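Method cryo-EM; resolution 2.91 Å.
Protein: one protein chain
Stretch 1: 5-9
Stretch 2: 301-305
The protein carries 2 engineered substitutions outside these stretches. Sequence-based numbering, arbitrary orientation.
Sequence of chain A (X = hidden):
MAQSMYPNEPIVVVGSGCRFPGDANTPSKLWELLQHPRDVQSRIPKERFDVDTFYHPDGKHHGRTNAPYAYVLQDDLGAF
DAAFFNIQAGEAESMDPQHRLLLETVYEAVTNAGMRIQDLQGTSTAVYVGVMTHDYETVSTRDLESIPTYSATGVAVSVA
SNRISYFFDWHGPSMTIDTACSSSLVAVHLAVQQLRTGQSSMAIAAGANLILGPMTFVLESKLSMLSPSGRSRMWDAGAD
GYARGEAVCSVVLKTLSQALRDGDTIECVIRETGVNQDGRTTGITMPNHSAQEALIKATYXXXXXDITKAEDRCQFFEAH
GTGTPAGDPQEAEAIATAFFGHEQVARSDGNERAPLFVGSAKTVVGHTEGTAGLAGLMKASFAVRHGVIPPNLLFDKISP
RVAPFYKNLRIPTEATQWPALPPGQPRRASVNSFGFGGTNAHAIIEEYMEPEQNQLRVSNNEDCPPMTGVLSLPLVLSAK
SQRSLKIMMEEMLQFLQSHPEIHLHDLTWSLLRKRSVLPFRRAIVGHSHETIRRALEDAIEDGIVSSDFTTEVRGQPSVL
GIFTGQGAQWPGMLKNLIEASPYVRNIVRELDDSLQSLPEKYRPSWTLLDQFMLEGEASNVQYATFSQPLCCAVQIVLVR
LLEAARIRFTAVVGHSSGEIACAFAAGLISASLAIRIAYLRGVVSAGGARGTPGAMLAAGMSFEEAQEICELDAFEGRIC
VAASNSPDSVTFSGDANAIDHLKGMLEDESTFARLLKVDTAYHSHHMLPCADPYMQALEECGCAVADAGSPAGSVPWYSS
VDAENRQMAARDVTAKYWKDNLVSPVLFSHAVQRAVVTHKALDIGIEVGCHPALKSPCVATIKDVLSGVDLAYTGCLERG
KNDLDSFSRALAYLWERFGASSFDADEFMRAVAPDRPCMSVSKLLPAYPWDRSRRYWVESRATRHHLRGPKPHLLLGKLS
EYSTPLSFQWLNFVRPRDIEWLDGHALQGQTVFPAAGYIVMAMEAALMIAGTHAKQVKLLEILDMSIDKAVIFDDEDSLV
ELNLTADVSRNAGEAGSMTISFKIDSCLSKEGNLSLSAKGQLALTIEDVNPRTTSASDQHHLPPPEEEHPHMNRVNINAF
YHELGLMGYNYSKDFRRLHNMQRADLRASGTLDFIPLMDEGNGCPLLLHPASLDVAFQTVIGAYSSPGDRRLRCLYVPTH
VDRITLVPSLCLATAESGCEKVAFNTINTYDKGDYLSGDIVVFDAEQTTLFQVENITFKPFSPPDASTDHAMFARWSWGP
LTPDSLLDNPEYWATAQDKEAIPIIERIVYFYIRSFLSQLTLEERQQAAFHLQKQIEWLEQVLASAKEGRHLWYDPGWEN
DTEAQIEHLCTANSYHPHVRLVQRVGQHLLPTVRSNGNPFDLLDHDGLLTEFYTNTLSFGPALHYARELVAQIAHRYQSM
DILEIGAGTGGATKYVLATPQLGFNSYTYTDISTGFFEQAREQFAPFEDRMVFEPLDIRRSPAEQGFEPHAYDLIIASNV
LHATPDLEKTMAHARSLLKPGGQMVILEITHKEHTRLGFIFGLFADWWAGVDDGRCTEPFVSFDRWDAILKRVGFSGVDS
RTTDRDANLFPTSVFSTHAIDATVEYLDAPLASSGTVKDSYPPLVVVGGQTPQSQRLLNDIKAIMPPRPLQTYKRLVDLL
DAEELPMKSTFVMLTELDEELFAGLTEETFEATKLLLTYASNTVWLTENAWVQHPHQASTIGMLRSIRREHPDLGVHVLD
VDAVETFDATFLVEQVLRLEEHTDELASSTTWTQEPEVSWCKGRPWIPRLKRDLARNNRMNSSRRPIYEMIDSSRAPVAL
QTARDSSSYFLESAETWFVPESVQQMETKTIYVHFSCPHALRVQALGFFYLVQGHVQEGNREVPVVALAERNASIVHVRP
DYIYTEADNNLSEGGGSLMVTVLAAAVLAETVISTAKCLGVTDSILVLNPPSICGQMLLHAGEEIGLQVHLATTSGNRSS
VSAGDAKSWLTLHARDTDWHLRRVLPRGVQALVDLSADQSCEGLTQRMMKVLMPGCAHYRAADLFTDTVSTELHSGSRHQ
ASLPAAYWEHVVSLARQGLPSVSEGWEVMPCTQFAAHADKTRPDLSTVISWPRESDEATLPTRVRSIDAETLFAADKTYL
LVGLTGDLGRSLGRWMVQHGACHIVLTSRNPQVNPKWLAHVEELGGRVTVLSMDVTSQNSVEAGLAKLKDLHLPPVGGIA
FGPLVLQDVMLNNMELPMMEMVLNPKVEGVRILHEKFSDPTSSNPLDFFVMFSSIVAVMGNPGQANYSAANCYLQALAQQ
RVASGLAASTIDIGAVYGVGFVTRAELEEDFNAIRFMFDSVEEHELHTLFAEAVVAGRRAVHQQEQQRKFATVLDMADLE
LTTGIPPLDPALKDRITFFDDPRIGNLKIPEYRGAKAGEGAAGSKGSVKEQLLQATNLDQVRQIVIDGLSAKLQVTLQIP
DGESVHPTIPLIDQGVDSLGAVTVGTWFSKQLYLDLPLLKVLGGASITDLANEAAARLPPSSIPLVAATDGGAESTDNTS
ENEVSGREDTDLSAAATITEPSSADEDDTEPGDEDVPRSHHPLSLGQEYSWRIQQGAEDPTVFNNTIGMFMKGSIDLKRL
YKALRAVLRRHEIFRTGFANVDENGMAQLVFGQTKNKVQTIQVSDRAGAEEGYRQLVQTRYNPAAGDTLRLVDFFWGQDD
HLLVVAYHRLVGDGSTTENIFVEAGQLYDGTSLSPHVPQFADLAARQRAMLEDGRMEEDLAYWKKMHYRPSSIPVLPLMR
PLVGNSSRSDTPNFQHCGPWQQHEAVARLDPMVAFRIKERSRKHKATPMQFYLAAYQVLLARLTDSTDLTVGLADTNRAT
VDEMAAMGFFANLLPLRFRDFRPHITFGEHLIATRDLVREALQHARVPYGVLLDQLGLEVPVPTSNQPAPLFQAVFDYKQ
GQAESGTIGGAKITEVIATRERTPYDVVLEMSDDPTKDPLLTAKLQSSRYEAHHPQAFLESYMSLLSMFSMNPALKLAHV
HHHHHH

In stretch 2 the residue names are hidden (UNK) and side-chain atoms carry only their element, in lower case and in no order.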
# COMPACT_ATOMS: atom_id res chain seq x y z
N MET A 5 48.55 46.12 6.98
CA MET A 5 49.88 45.71 7.38
C MET A 5 49.88 44.43 8.21
O MET A 5 50.93 44.06 8.76
CB MET A 5 50.56 46.83 8.16
CG MET A 5 50.79 48.10 7.35
SD MET A 5 51.35 49.48 8.35
CE MET A 5 52.82 48.78 9.11
N TYR A 6 48.75 43.75 8.32
CA TYR A 6 48.66 42.56 9.15
C TYR A 6 49.48 41.43 8.54
O TYR A 6 49.76 41.43 7.34
CB TYR A 6 47.20 42.15 9.31
CG TYR A 6 46.32 43.24 9.89
CD1 TYR A 6 46.85 44.19 10.75
CD2 TYR A 6 44.98 43.32 9.57
CE1 TYR A 6 46.06 45.18 11.29
CE2 TYR A 6 44.18 44.31 10.10
CZ TYR A 6 44.72 45.24 10.96
OH TYR A 6 43.93 46.23 11.49
N PRO A 7 49.88 40.44 9.36
CA PRO A 7 50.76 39.38 8.85
C PRO A 7 50.22 38.72 7.59
O PRO A 7 50.89 38.70 6.56
CB PRO A 7 50.82 38.39 10.02
CG PRO A 7 50.49 39.19 11.22
CD PRO A 7 49.51 40.23 10.77
N ASN A 8 49.01 38.18 7.68
CA ASN A 8 48.30 37.68 6.51
C ASN A 8 47.41 38.78 5.96
O ASN A 8 46.76 39.50 6.72
CB ASN A 8 47.47 36.45 6.87
CG ASN A 8 48.32 35.28 7.33
OD1 ASN A 8 48.19 34.81 8.46
ND2 ASN A 8 49.19 34.80 6.45
N GLU A 9 47.41 38.91 4.64
CA GLU A 9 46.69 40.02 4.02
C GLU A 9 45.22 39.97 4.44
O GLU A 9 44.56 38.93 4.25
CB GLU A 9 46.81 39.96 2.50
CG GLU A 9 46.12 41.12 1.80
CD GLU A 9 46.60 41.30 0.37
OE1 GLU A 9 47.39 40.46 -0.10
OE2 GLU A 9 46.19 42.29 -0.27
N UNK A 301 46.61 34.91 16.99
CA UNK A 301 48.04 34.93 16.75
C UNK A 301 48.35 35.09 15.27
O UNK A 301 49.24 35.86 14.89
c UNK A 301 48.69 33.66 17.30
N UNK A 302 47.62 34.37 14.41
CA UNK A 302 47.82 34.50 12.98
C UNK A 302 47.49 35.91 12.51
O UNK A 302 48.16 36.45 11.61
c UNK A 302 47.38 32.03 12.49
n UNK A 302 45.42 31.42 11.19
o UNK A 302 46.32 29.89 12.56
c UNK A 302 46.32 31.02 12.08
c UNK A 302 46.96 33.47 12.24
N UNK A 303 46.47 36.52 13.10
CA UNK A 303 46.11 37.89 12.77
C UNK A 303 47.12 38.90 13.30
O UNK A 303 47.00 40.09 12.97
c UNK A 303 44.73 38.22 13.33
N UNK A 304 48.09 38.47 14.09
CA UNK A 304 48.98 39.41 14.75
C UNK A 304 48.37 40.08 15.95
O UNK A 304 48.82 41.16 16.34
N UNK A 305 47.34 39.48 16.55
CA UNK A 305 46.61 40.05 17.66
C UNK A 305 46.95 39.30 18.94
O UNK A 305 46.89 38.07 18.97
c UNK A 305 45.10 40.00 17.40
c UNK A 305 44.79 42.36 16.64
c UNK A 305 43.13 40.62 16.00
c UNK A 305 44.59 40.90 16.28

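Position 301 carries a single side-chain carbon, bonded to CA and leading nowhere further. That carbon points away from stretch 1, stays well clear of it, and makes no contact there. One carbon and no branch is alanine: Ala301, still helical, and its backbone O accepts a bond from the N of position 304.

Position 302 has five side-chain atoms: three carbons in a row, the third carrying one oxygen and one nitrogen. What meets stretch 1 is mainly the root and the backbone: its backbone O lies 3.6 Å from CG of Pro7 and also 3.6 Å from OD1 of Asn8, while its CB is 4.2 Å from that same Asn8 OD1. Two oxygens facing each other supply no bond by themselves, so the approach counts as packing only. A two-carbon spacer between CA and a terminal amide is glutamine. In Gln302 chi1 is m and chi2 is t, so the chain runs out extended, and its NE2 is hydrogen-bonded elsewhere in the structure.

Position 303 again shows one carbon, directed away from stretch 1; this lone carbon, CB, is 5.8 Å from CD of Pro7. Its carbonyl turns the other way: the backbone O sits 3.3 Å from CD of Pro7 and 4.2 Å from CB of Tyr6. It is alanine, and Ala303 is buried.

Position 304 has no side-chain atoms at all, and its phi/psi of 78/22 is left-handed. Its backbone N comes 3.8 Å from CG of Pro7. This is glycine, and two constraints agree on it. A CB on Gly304 would be jammed against the preceding carbonyl oxygen, and it would stand 3.0 Å from CD of Pro7, a clash. The backbone here closes a Schellman motif, with N of Gly304 donating to O of Ala301 at 3.0 Å.

Position 305 holds four carbons, forked at the second. One of its end carbons comes nearest to stretch 1, at 6.2 Å from CE1 of Tyr6, too far for contact. The fork makes it leucine, and that carbon is CD2. With chi1 m and chi2 t, Leu305 is buried.

The rule to take from this contact is that a proline ring can be set against the end of a helix without any hydrogen bond crossing between them. Pro7 aims its CB toward stretch 2 and lays CG and CD against the carbonyls of Gln302 and Ala303. Tyr6 and Asn8 add smaller contacts. In all, 171 Å² is buried, both sides summed, and the bare glycine leaves room for the ring.

Stretch 2, residues 301-305: AQAGL
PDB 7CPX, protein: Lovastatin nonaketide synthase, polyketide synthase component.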